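Local coordinates for ethylbenzene dehydrogenase alpha-subunit (Aromatoleum aromaticum, PDB 2IVF), which holds a molybdenum atom, an iron/sulfur cluster and the ligands MGD and MD1 as the alpha-subunit of an enzyme of the molybdopterin oxidoreductase family, at residues A[101-106]-A[135-140]; A[331-336]-A[807-812]; A[653-658]-A[855-860]. All blocks are in the same frame, centred on the assembly; numbering follows the deposited sequence.

Contact 1. Residues A[101-106]-A[135-140]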
loop_
_atom_site.group_PDB
_atom_site.type_symbol
_atom_site.label_atom_id
_atom_site.label_comp_id
_atom_site.label_asym_id
_atom_site.label_seq_id
_atom_site.Cartn_x
_atom_site.Cartn_y
_atom_site.Cartn_z
ATOM N N GLY A 101 -3.755 26.983 -8.096
ATOM C CA GLY A 101 -3.573 27.024 -6.633
ATOM C C GLY A 101 -3.849 25.733 -5.860
ATOM O O GLY A 101 -4.005 25.750 -4.651
ATOM N N ILE A 102 -3.879 24.603 -6.565
ATOM C CA ILE A 102 -4.251 23.322 -6.000
ATOM C C ILE A 102 -3.202 22.281 -6.413
ATOM O O ILE A 102 -2.645 22.372 -7.518
ATOM C CB ILE A 102 -5.682 22.984 -6.550
ATOM C CG1 ILE A 102 -6.720 23.929 -5.906
ATOM C CG2 ILE A 102 -6.088 21.611 -6.344
ATOM C CD1 ILE A 102 -6.654 23.986 -4.407
ATOM N N VAL A 103 -2.932 21.298 -5.558
ATOM C CA VAL A 103 -2.114 20.146 -5.995
ATOM C C VAL A 103 -2.914 19.278 -6.966
ATOM O O VAL A 103 -3.873 18.599 -6.589
ATOM C CB VAL A 103 -1.644 19.273 -4.825
ATOM C CG1 VAL A 103 -0.872 18.029 -5.348
ATOM C CG2 VAL A 103 -0.792 20.110 -3.824
ATOM N N TRP A 104 -2.521 19.299 -8.220
ATOM C CA TRP A 104 -3.184 18.520 -9.240
ATOM C C TRP A 104 -2.744 17.056 -9.199
ATOM O O TRP A 104 -3.568 16.158 -9.176
ATOM C CB TRP A 104 -2.870 19.134 -10.580
ATOM C CG TRP A 104 -3.190 18.280 -11.711
ATOM C CD1 TRP A 104 -4.324 17.564 -11.927
ATOM C CD2 TRP A 104 -2.353 18.065 -12.827
ATOM N NE1 TRP A 104 -4.208 16.871 -13.126
ATOM C CE2 TRP A 104 -3.014 17.193 -13.697
ATOM C CE3 TRP A 104 -1.081 18.493 -13.157
ATOM C CZ2 TRP A 104 -2.444 16.768 -14.870
ATOM C CZ3 TRP A 104 -0.542 18.101 -14.352
ATOM C CH2 TRP A 104 -1.205 17.241 -15.173
ATOM N N ARG A 105 -1.430 16.825 -9.196
ATOM C CA ARG A 105 -0.906 15.459 -9.167
ATOM C C ARG A 105 0.539 15.507 -8.745
ATOM O O ARG A 105 1.115 16.602 -8.576
ATOM C CB ARG A 105 -0.983 14.818 -10.548
ATOM C CG ARG A 105 -0.019 15.420 -11.506
ATOM C CD ARG A 105 -0.125 14.784 -12.845
ATOM N NE ARG A 105 0.411 13.429 -12.888
ATOM C CZ ARG A 105 1.667 13.098 -13.218
ATOM N NH1 ARG A 105 2.566 14.009 -13.481
ATOM N NH2 ARG A 105 2.020 11.836 -13.262
ATOM N N GLU A 106 1.100 14.307 -8.581
ATOM C CA GLU A 106 2.507 14.150 -8.258
ATOM C C GLU A 106 3.095 13.053 -9.131
ATOM O O GLU A 106 2.374 12.215 -9.688
ATOM C CB GLU A 106 2.649 13.796 -6.782
ATOM C CG GLU A 106 1.810 12.564 -6.349
ATOM C CD GLU A 106 0.496 12.967 -5.750
ATOM O OE1 GLU A 106 0.467 13.443 -4.590
ATOM O OE2 GLU A 106 -0.536 12.804 -6.421
ATOM N N ASN A 135 -5.212 13.281 -3.935
ATOM C CA ASN A 135 -6.601 12.967 -3.621
ATOM C C ASN A 135 -6.881 13.062 -2.158
ATOM O O ASN A 135 -7.984 13.433 -1.775
ATOM C CB ASN A 135 -6.928 11.583 -4.144
ATOM C CG ASN A 135 -6.803 11.526 -5.635
ATOM O OD1 ASN A 135 -7.620 12.113 -6.338
ATOM N ND2 ASN A 135 -5.704 10.970 -6.130
ATOM N N ASN A 136 -5.875 12.772 -1.339
ATOM C CA ASN A 136 -6.015 12.970 0.103
ATOM C C ASN A 136 -6.228 14.434 0.453
ATOM O O ASN A 136 -7.046 14.782 1.313
ATOM C CB ASN A 136 -4.801 12.461 0.855
ATOM C CG ASN A 136 -4.743 10.952 0.929
ATOM O OD1 ASN A 136 -4.561 10.311 -0.083
ATOM N ND2 ASN A 136 -4.858 10.389 2.139
ATOM N N LEU A 137 -5.473 15.291 -0.202
ATOM C CA LEU A 137 -5.535 16.719 0.090
ATOM C C LEU A 137 -6.896 17.347 -0.227
ATOM O O LEU A 137 -7.226 18.387 0.302
ATOM C CB LEU A 137 -4.429 17.442 -0.672
ATOM C CG LEU A 137 -3.010 17.063 -0.324
ATOM C CD1 LEU A 137 -2.030 17.952 -1.169
ATOM C CD2 LEU A 137 -2.729 17.161 1.172
ATOM N N TYR A 138 -7.688 16.749 -1.099
ATOM C CA TYR A 138 -9.003 17.308 -1.400
ATOM C C TYR A 138 -10.113 16.351 -1.028
ATOM O O TYR A 138 -11.246 16.554 -1.419
ATOM C CB TYR A 138 -9.040 17.782 -2.864
ATOM C CG TYR A 138 -7.800 18.651 -3.048
ATOM C CD1 TYR A 138 -7.777 19.956 -2.551
ATOM C CD2 TYR A 138 -6.608 18.119 -3.623
ATOM C CE1 TYR A 138 -6.631 20.736 -2.664
ATOM C CE2 TYR A 138 -5.458 18.860 -3.734
ATOM C CZ TYR A 138 -5.471 20.182 -3.242
ATOM O OH TYR A 138 -4.362 20.955 -3.299
ATOM N N GLY A 139 -9.812 15.386 -0.156
ATOM C CA GLY A 139 -10.784 14.375 0.187
ATOM C C GLY A 139 -11.663 14.719 1.367
ATOM O O GLY A 139 -11.286 15.511 2.245
ATOM N N ASP A 140 -12.835 14.092 1.402
ATOM C CA ASP A 140 -13.806 14.382 2.437
ATOM C C ASP A 140 -13.431 13.804 3.782
ATOM O O ASP A 140 -14.179 13.942 4.746
ATOM C CB ASP A 140 -15.162 13.844 2.034
ATOM C CG ASP A 140 -15.809 14.674 0.944
ATOM O OD1 ASP A 140 -15.540 15.879 0.874
ATOM O OD2 ASP A 140 -16.593 14.112 0.175
#

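Contact 2. Residues A[331-336]-A[807-812]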
loop_
_atom_site.group_PDB
_atom_site.type_symbol
_atom_site.label_atom_id
_atom_site.label_comp_id
_atom_site.label_asym_id
_atom_site.label_seq_id
_atom_site.Cartn_x
_atom_site.Cartn_y
_atom_site.Cartn_z
ATOM N N LEU A 331 28.890 -19.742 22.007
ATOM C CA LEU A 331 28.860 -21.189 21.814
ATOM C C LEU A 331 30.059 -21.927 22.437
ATOM O O LEU A 331 29.904 -23.029 22.933
ATOM C CB LEU A 331 28.652 -21.581 20.331
ATOM C CG LEU A 331 27.365 -21.151 19.614
ATOM C CD1 LEU A 331 27.169 -22.060 18.395
ATOM C CD2 LEU A 331 26.155 -21.141 20.484
ATOM N N PRO A 332 31.278 -21.353 22.386
ATOM C CA PRO A 332 32.370 -22.024 23.115
ATOM C C PRO A 332 32.513 -21.691 24.607
ATOM O O PRO A 332 33.427 -22.196 25.229
ATOM C CB PRO A 332 33.613 -21.530 22.373
ATOM C CG PRO A 332 33.245 -20.176 21.968
ATOM C CD PRO A 332 31.792 -20.226 21.573
ATOM N N LEU A 333 31.653 -20.854 25.184
ATOM C CA LEU A 333 31.843 -20.500 26.591
ATOM C C LEU A 333 31.320 -21.632 27.448
ATOM O O LEU A 333 30.329 -22.287 27.094
ATOM C CB LEU A 333 31.158 -19.193 26.965
ATOM C CG LEU A 333 31.743 -17.931 26.316
ATOM C CD1 LEU A 333 30.956 -16.703 26.723
ATOM C CD2 LEU A 333 33.233 -17.723 26.679
ATOM N N LEU A 334 31.991 -21.836 28.570
ATOM C CA LEU A 334 31.690 -22.946 29.458
ATOM C C LEU A 334 30.593 -22.623 30.459
ATOM O O LEU A 334 30.527 -21.524 31.029
ATOM C CB LEU A 334 32.933 -23.359 30.193
ATOM C CG LEU A 334 34.083 -23.932 29.368
ATOM C CD1 LEU A 334 35.297 -24.108 30.328
ATOM C CD2 LEU A 334 33.691 -25.271 28.733
ATOM N N VAL A 335 29.746 -23.627 30.656
ATOM C CA VAL A 335 28.599 -23.565 31.505
ATOM C C VAL A 335 28.738 -24.698 32.500
ATOM O O VAL A 335 29.222 -25.779 32.167
ATOM C CB VAL A 335 27.289 -23.683 30.675
ATOM C CG1 VAL A 335 26.092 -23.631 31.584
ATOM C CG2 VAL A 335 27.211 -22.568 29.672
ATOM N N ARG A 336 28.371 -24.409 33.738
ATOM C CA ARG A 336 28.452 -25.337 34.842
ATOM C C ARG A 336 27.283 -26.296 34.737
ATOM O O ARG A 336 26.144 -25.870 34.519
ATOM C CB ARG A 336 28.374 -24.569 36.167
ATOM C CG ARG A 336 29.556 -23.636 36.434
ATOM C CD ARG A 336 29.426 -22.865 37.740
ATOM N NE ARG A 336 29.151 -23.727 38.881
ATOM C CZ ARG A 336 29.221 -23.343 40.157
ATOM N NH1 ARG A 336 29.573 -22.115 40.493
ATOM N NH2 ARG A 336 28.914 -24.200 41.104
ATOM N N THR A 807 26.788 -7.336 25.621
ATOM C CA THR A 807 26.014 -8.409 26.229
ATOM C C THR A 807 26.750 -8.902 27.497
ATOM O O THR A 807 27.924 -8.624 27.682
ATOM C CB THR A 807 25.854 -9.635 25.290
ATOM O OG1 THR A 807 27.133 -10.163 24.928
ATOM C CG2 THR A 807 25.058 -9.344 24.059
ATOM N N HIS A 808 26.022 -9.614 28.355
ATOM C CA HIS A 808 26.570 -10.350 29.494
ATOM C C HIS A 808 27.927 -11.033 29.202
ATOM O O HIS A 808 28.908 -10.844 29.953
ATOM C CB HIS A 808 25.551 -11.398 29.912
ATOM C CG HIS A 808 25.822 -12.027 31.240
ATOM N ND1 HIS A 808 25.794 -11.315 32.423
ATOM C CD2 HIS A 808 26.101 -13.313 31.581
ATOM C CE1 HIS A 808 26.055 -12.131 33.432
ATOM N NE2 HIS A 808 26.233 -13.352 32.949
ATOM N N THR A 809 27.942 -11.835 28.147
ATOM C CA THR A 809 29.111 -12.625 27.707
ATOM C C THR A 809 30.102 -11.878 26.826
ATOM O O THR A 809 31.168 -12.433 26.467
ATOM C CB THR A 809 28.679 -13.848 26.895
ATOM O OG1 THR A 809 27.965 -13.432 25.719
ATOM C CG2 THR A 809 27.830 -14.808 27.747
ATOM N N ARG A 810 29.744 -10.646 26.461
ATOM C CA ARG A 810 30.477 -9.816 25.487
ATOM C C ARG A 810 30.459 -10.373 24.065
ATOM O O ARG A 810 31.167 -9.892 23.175
ATOM C CB ARG A 810 31.904 -9.556 25.920
ATOM C CG ARG A 810 32.009 -8.568 27.073
ATOM C CD ARG A 810 31.760 -7.110 26.601
ATOM N NE ARG A 810 31.507 -6.226 27.749
ATOM C CZ ARG A 810 32.448 -5.574 28.412
ATOM N NH1 ARG A 810 33.710 -5.683 28.056
ATOM N NH2 ARG A 810 32.133 -4.813 29.457
ATOM N N ARG A 811 29.640 -11.392 23.868
ATOM C CA ARG A 811 29.514 -12.054 22.587
ATOM C C ARG A 811 28.076 -12.131 22.131
ATOM O O ARG A 811 27.151 -11.725 22.837
ATOM C CB ARG A 811 30.123 -13.444 22.673
ATOM C CG ARG A 811 31.621 -13.389 22.882
ATOM C CD ARG A 811 32.165 -14.461 23.825
ATOM N NE ARG A 811 33.610 -14.398 23.687
ATOM C CZ ARG A 811 34.393 -13.498 24.279
ATOM N NH1 ARG A 811 33.898 -12.640 25.162
ATOM N NH2 ARG A 811 35.692 -13.502 24.027
ATOM N N ALA A 812 27.892 -12.566 20.881
ATOM C CA ALA A 812 26.551 -12.785 20.361
ATOM C C ALA A 812 26.101 -14.019 21.134
ATOM O O ALA A 812 26.715 -15.064 21.015
ATOM C CB ALA A 812 26.570 -13.028 18.900
#

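Contact 3. Residues A[653-658]-A[855-860]. With MD1 (phosphoric acid 4-(2-amino-4-oxo-3,4,5,6,-tetrahydro-pteridin-6-yl)-2-hydroxy-3,4-dimercapto-but-3-en-yl ester guanylate ester), chain N.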
loop_
_atom_site.group_PDB
_atom_site.type_symbol
_atom_site.label_atom_id
_atom_site.label_comp_id
_atom_site.label_asym_id
_atom_site.label_seq_id
_atom_site.Cartn_x
_atom_site.Cartn_y
_atom_site.Cartn_z
ATOM N N ALA A 653 -2.143 20.713 8.851
ATOM C CA ALA A 653 -1.636 20.764 7.512
ATOM C C ALA A 653 -1.138 19.357 7.172
ATOM O O ALA A 653 -0.635 18.650 8.040
ATOM C CB ALA A 653 -0.514 21.809 7.446
ATOM N N TRP A 654 -1.293 18.919 5.923
ATOM C CA TRP A 654 -0.883 17.568 5.551
ATOM C C TRP A 654 0.374 17.626 4.655
ATOM O O TRP A 654 1.030 18.653 4.537
ATOM C CB TRP A 654 -2.051 16.862 4.826
ATOM C CG TRP A 654 -2.253 15.434 5.177
ATOM C CD1 TRP A 654 -1.373 14.604 5.811
ATOM C CD2 TRP A 654 -3.419 14.647 4.914
ATOM N NE1 TRP A 654 -1.917 13.375 5.979
ATOM C CE2 TRP A 654 -3.186 13.374 5.459
ATOM C CE3 TRP A 654 -4.653 14.908 4.289
ATOM C CZ2 TRP A 654 -4.115 12.340 5.370
ATOM C CZ3 TRP A 654 -5.587 13.871 4.194
ATOM C CH2 TRP A 654 -5.316 12.615 4.749
ATOM N N TYR A 655 0.689 16.527 3.985
ATOM C CA TYR A 655 1.913 16.473 3.171
ATOM C C TYR A 655 1.743 17.422 2.001
ATOM O O TYR A 655 0.640 17.564 1.439
ATOM C CB TYR A 655 2.272 15.046 2.702
ATOM C CG TYR A 655 2.001 14.000 3.757
ATOM C CD1 TYR A 655 2.159 14.279 5.123
ATOM C CD2 TYR A 655 1.531 12.748 3.399
ATOM C CE1 TYR A 655 1.880 13.333 6.071
ATOM C CE2 TYR A 655 1.246 11.807 4.341
ATOM C CZ TYR A 655 1.407 12.097 5.652
ATOM O OH TYR A 655 1.082 11.155 6.528
ATOM N N TYR A 656 2.839 18.095 1.670
ATOM C CA TYR A 656 2.898 19.115 0.599
ATOM C C TYR A 656 2.397 20.466 1.051
ATOM O O TYR A 656 2.489 21.453 0.298
ATOM C CB TYR A 656 2.099 18.778 -0.654
ATOM C CG TYR A 656 2.253 17.434 -1.319
ATOM C CD1 TYR A 656 3.342 16.592 -1.067
ATOM C CD2 TYR A 656 1.292 17.023 -2.248
ATOM C CE1 TYR A 656 3.444 15.353 -1.692
ATOM C CE2 TYR A 656 1.366 15.812 -2.870
ATOM C CZ TYR A 656 2.467 14.968 -2.613
ATOM O OH TYR A 656 2.554 13.766 -3.248
ATOM N N GLU A 657 1.872 20.542 2.263
ATOM C CA GLU A 657 1.211 21.772 2.763
ATOM C C GLU A 657 1.979 22.411 3.910
ATOM O O GLU A 657 1.517 23.384 4.532
ATOM C CB GLU A 657 -0.187 21.464 3.252
ATOM C CG GLU A 657 -1.150 20.976 2.172
ATOM C CD GLU A 657 -2.531 20.663 2.711
ATOM O OE1 GLU A 657 -2.645 20.413 3.922
ATOM O OE2 GLU A 657 -3.506 20.658 1.917
ATOM N N LYS A 658 3.151 21.839 4.192
ATOM C CA LYS A 658 4.045 22.293 5.249
ATOM C C LYS A 658 5.445 21.791 4.970
ATOM O O LYS A 658 5.654 20.694 4.440
ATOM C CB LYS A 658 3.581 21.784 6.600
ATOM C CG LYS A 658 3.616 20.278 6.743
ATOM C CD LYS A 658 2.761 19.836 7.980
ATOM C CE LYS A 658 2.741 18.323 7.978
ATOM N NZ LYS A 658 1.775 17.757 8.967
ATOM N N HIS A 855 -0.607 2.965 7.006
ATOM C CA HIS A 855 -1.459 2.968 8.198
ATOM C C HIS A 855 -2.884 3.364 7.814
ATOM O O HIS A 855 -3.383 2.830 6.831
ATOM C CB HIS A 855 -0.812 3.837 9.269
ATOM C CG HIS A 855 0.575 3.416 9.510
ATOM N ND1 HIS A 855 0.877 2.268 10.197
ATOM C CD2 HIS A 855 1.738 3.874 9.001
ATOM C CE1 HIS A 855 2.185 2.087 10.172
ATOM N NE2 HIS A 855 2.734 3.042 9.455
ATOM N N SER A 856 -3.532 4.318 8.510
ATOM C CA SER A 856 -4.907 4.703 8.157
ATOM C C SER A 856 -4.971 5.951 7.288
ATOM O O SER A 856 -6.064 6.458 7.002
ATOM C CB SER A 856 -5.762 4.922 9.413
ATOM O OG SER A 856 -5.699 3.808 10.296
ATOM N N THR A 857 -3.814 6.462 6.906
ATOM C CA THR A 857 -3.704 7.719 6.181
ATOM C C THR A 857 -4.586 7.750 4.943
ATOM O O THR A 857 -5.196 8.803 4.642
ATOM C CB THR A 857 -2.229 7.982 5.825
ATOM O OG1 THR A 857 -1.557 8.198 7.065
ATOM C CG2 THR A 857 -2.032 9.214 4.920
ATOM N N HIS A 858 -4.697 6.605 4.279
ATOM C CA HIS A 858 -5.433 6.488 3.014
ATOM C C HIS A 858 -6.638 5.546 3.111
ATOM O O HIS A 858 -7.338 5.270 2.074
ATOM C CB HIS A 858 -4.514 5.972 1.920
ATOM C CG HIS A 858 -3.178 6.632 1.894
ATOM N ND1 HIS A 858 -2.127 6.203 2.661
ATOM C CD2 HIS A 858 -2.732 7.708 1.211
ATOM C CE1 HIS A 858 -1.086 6.995 2.465
ATOM N NE2 HIS A 858 -1.412 7.891 1.549
ATOM N N LEU A 859 -6.913 5.054 4.314
ATOM C CA LEU A 859 -8.009 4.118 4.506
ATOM C C LEU A 859 -9.365 4.778 4.435
ATOM O O LEU A 859 -10.410 4.111 4.293
ATOM C CB LEU A 859 -7.838 3.320 5.810
ATOM C CG LEU A 859 -6.778 2.238 5.812
ATOM C CD1 LEU A 859 -6.790 1.474 7.193
ATOM C CD2 LEU A 859 -6.898 1.295 4.561
ATOM N N THR A 860 -9.365 6.091 4.555
ATOM C CA THR A 860 -10.578 6.858 4.390
ATOM C C THR A 860 -10.513 7.714 3.127
ATOM O O THR A 860 -11.252 8.699 2.984
ATOM C CB THR A 860 -10.913 7.691 5.677
ATOM O OG1 THR A 860 -9.758 8.443 6.099
ATOM C CG2 THR A 860 -11.436 6.770 6.777
HETATM P PB MD1 N . -0.945 4.606 14.149
HETATM O O3B MD1 N . -1.584 4.755 12.709
HETATM O O1B MD1 N . 0.292 5.429 14.163
HETATM O O2B MD1 N . -1.952 4.660 15.232
HETATM O O3A MD1 N . -0.483 3.089 14.118
HETATM C C10 MD1 N . 0.821 2.675 13.656
HETATM C C11 MD1 N . 0.739 1.158 13.638
HETATM O O11 MD1 N . -0.014 0.865 12.412
HETATM C C12 MD1 N . 2.115 0.561 13.505
HETATM S S12 MD1 N . 3.457 1.490 12.996
HETATM C C13 MD1 N . 2.333 -0.776 13.721
HETATM S S13 MD1 N . 3.852 -1.486 13.528
HETATM C C14 MD1 N . 1.264 -1.698 14.168
HETATM N N15 MD1 N . 0.922 -2.801 13.336
HETATM C C16 MD1 N . -0.142 -3.613 13.630
HETATM C C15 MD1 N . -0.326 -4.730 12.836
HETATM O O14 MD1 N . 0.457 -5.001 11.886
HETATM N N17 MD1 N . -1.440 -5.453 13.119
HETATM C C17 MD1 N . -2.282 -5.125 14.182
HETATM N N16 MD1 N . -3.325 -5.919 14.381
HETATM N N18 MD1 N . -2.043 -4.058 14.962
HETATM C C20 MD1 N . -0.989 -3.316 14.699
HETATM N N8 MD1 N . -0.713 -2.265 15.515
HETATM C C7 MD1 N . 0.353 -1.322 15.312
HETATM P PA MD1 N . -2.932 5.449 12.170
HETATM O O1A MD1 N . -2.658 5.750 10.732
HETATM O O2A MD1 N . -4.060 4.539 12.468
HETATM O "O5'" MD1 N . -3.113 6.785 12.992
HETATM C "C5'" MD1 N . -2.201 7.837 12.695
HETATM C "C4'" MD1 N . -2.946 9.085 12.457
HETATM O "O4'" MD1 N . -1.945 9.993 12.013
HETATM C "C1'" MD1 N . -2.642 10.895 11.154
HETATM N N9 MD1 N . -1.775 11.670 10.256
HETATM C C4 MD1 N . -1.495 12.951 10.446
HETATM N N3 MD1 N . -1.885 13.781 11.444
HETATM C C2 MD1 N . -1.475 15.049 11.457
HETATM N N2 MD1 N . -1.847 15.886 12.462
HETATM N N1 MD1 N . -0.723 15.501 10.390
HETATM C C6 MD1 N . -0.296 14.715 9.347
HETATM O O6 MD1 N . 0.432 15.203 8.482
HETATM C C5 MD1 N . -0.691 13.369 9.373
HETATM N N7 MD1 N . -0.518 12.326 8.569
HETATM C C8 MD1 N . -1.171 11.300 9.122
HETATM C "C2'" MD1 N . -3.564 10.005 10.326
HETATM O "O2'" MD1 N . -4.715 10.701 9.790
HETATM C "C3'" MD1 N . -3.923 8.870 11.295
HETATM O "O3'" MD1 N . -5.289 8.975 11.776
#

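Contact 1. Residues A[101-106]-A[135-140]
Tyr-138 reaches from the loop that follows the short helix 134-137 to Ile-102 and Val-103, which lie on strand 102-108 at one border of a three-stranded antiparallel sheet (76-80, 94-99, 102-108). Its hydroxyl accepts a hydrogen bond from the backbone: Val-103 N lies 2.7 Å from Tyr-138 OH, with an N-H...O angle of 156°, so a side chain and not another strand of this chain meets that strand amide. The phenol ring is gripped on both faces. From one side Ile-102 CG2 makes a CH-pi contact, 3.9 Å from the centroid of the Tyr-138 ring and 29° off its normal. This methyl is the branch of Ile-102 lying anti to the backbone N, while the other branch carries CD1 to within 3.7 Å of Tyr-138 CE1. On the opposite face sits Leu-137 CB, offset toward the rim and 3.5 Å above the plane of the Tyr-138 ring. Val-103 CB comes in at the ring edge, in plane, at 3.5 Å from Tyr-138 OH. Faces and edge together limit how the ring can turn.

Beside the ring a purely apolar pair forms, with Val-103 CG2 at 3.6 Å from Leu-137 CD1; the Val-103 side chain also packs on Val-96 of the neighbouring strand. In the second shell, a classic beta bulge sets Trp-104 and Arg-105 opposite Tyr-97 of strand 94-99. Leu-137 O accepts from Arg-142 NH1, and the Asn-135 amide is hydrogen-bonded to Asn-40 and Lys-44 of the beta-subunit, which ties the helix to the partner chain. Tyr-138 N makes a weak bond to Asn-135 O at 3.4 Å, and Gly-139 N one to Asn-136 O at 3.2 Å.

Contact 2. Residues A[331-336]-A[807-812]
Leu-333 points one methyl at Thr-809 and Arg-811, joining the segment that carries strand 334-336, in a small antiparallel sheet with 395-400 and 385-389, to a type I beta turn running from Thr-807 to Arg-810. The tight part is small and apolar. Leu-333 CD1 lies 3.7 Å from Thr-809 CB and 3.8 Å from Thr-809 CG2, and the same methyl is 3.9 Å from Arg-811 CD. In Leu-333 a chi2 of 178° sets CD1 anti to CA and carries this branch to Thr-809, whereas CD2 lies obliquely to the Arg-811 guanidinium.

Beyond this methyl the two segments stand well apart: the closest pair of CA atoms, Leu-333 and Thr-809, is separated by 8.4 Å, and only 127 Å² is buried in all. All three touching residues are nevertheless buried: Phe-358 and Ala-369 of adjacent strands pack on Leu-333 and Arg-811, and Phe-342 on Thr-809. Partial exposure appears farther off, at Arg-336 and His-808, neither of which touches the opposing segment.

A bond from Arg-810 N to Thr-807 O closes the beta turn, and side-chain bonds brace the residues after it. Thr-809 OG1 accepts from Arg-811 N at 3.2 Å, an ST turn, and also pairs with Gln-813 OE1. Arg-811 curls back, bent at chi2 (142°), with Ser-370 O as a partner for NH2. In the plane of that guanidinium, Arg-811 NH1 donates to Thr-809 O over 3.0 Å with an N-H...O angle of 160°, and Thr-807 OG1 donates to a lone pair of Arg-811 O at 2.6 Å.

Contact 3. Residues A[653-658]-A[855-860]
An off-staggered chi1 of -140° swings the Trp-654 indole toward Thr-857, and chi1 of -67° on Thr-857 sets CG2 anti to its backbone N, facing the ring. Trp-654 CZ2 thereby lies 3.8 Å from both Thr-857 CG2 and Thr-857 O, the carbonyl oxygen standing at the indole edge near its plane. These are van der Waals contacts; the stronger link between the segments is MD1, which both bind in its pocket. At the guanine end, Lys-658 is extended beyond CG and its NZ donates to MD1 O6 (2.9 Å) and to Ala-653 O (2.7 Å), with a salt bridge to Glu-687 besides. Tyr-655 OH comes within 2.8 Å of MD1 N7 and is hydrogen-bonded to His-194 O; Trp-654 NE1 lies 3.1 Å from the same MD1 N7. At the PA phosphate, Ser-856 N donates to MD1 O1A at 2.8 Å and 166°, and Ser-856 OG to MD1 O2A. His-855 ND1 shares a hydrogen bond of 2.8 Å with MD1 O11. A type II turn, closed by Glu-657 N to Trp-654 O and braced by Trp-654 N to Glu-657 OE1, shapes the first loop. That loop connects strands 648-651 and 659-661, while 855-860 leads into helix 862-865; Trp-654 and His-858 both pack on Asn-136 of helix 134-137.

Overall arrangement
From the N terminus, contact 1 closes first, with 28 residues separating 101-106 from 135-140. Contact 2 then opens at 331-336 and contact 3 at 653-658; contact 2 closes at 807-812 before contact 3 closes at 855-860, so these two cross, while contact 1 precedes both in series. Contact 3 joins two family regions, the molybdopterin oxidoreductase and dinucleotide-binding ranges. Contacts 1 and 3 lie about 11 Å apart between centres and touch, notably through Glu-106 and Tyr-656. Contact 2 sits across the chain's centre, its own centre about 57 Å from that of contact 1 and 48 Å from that of contact 3.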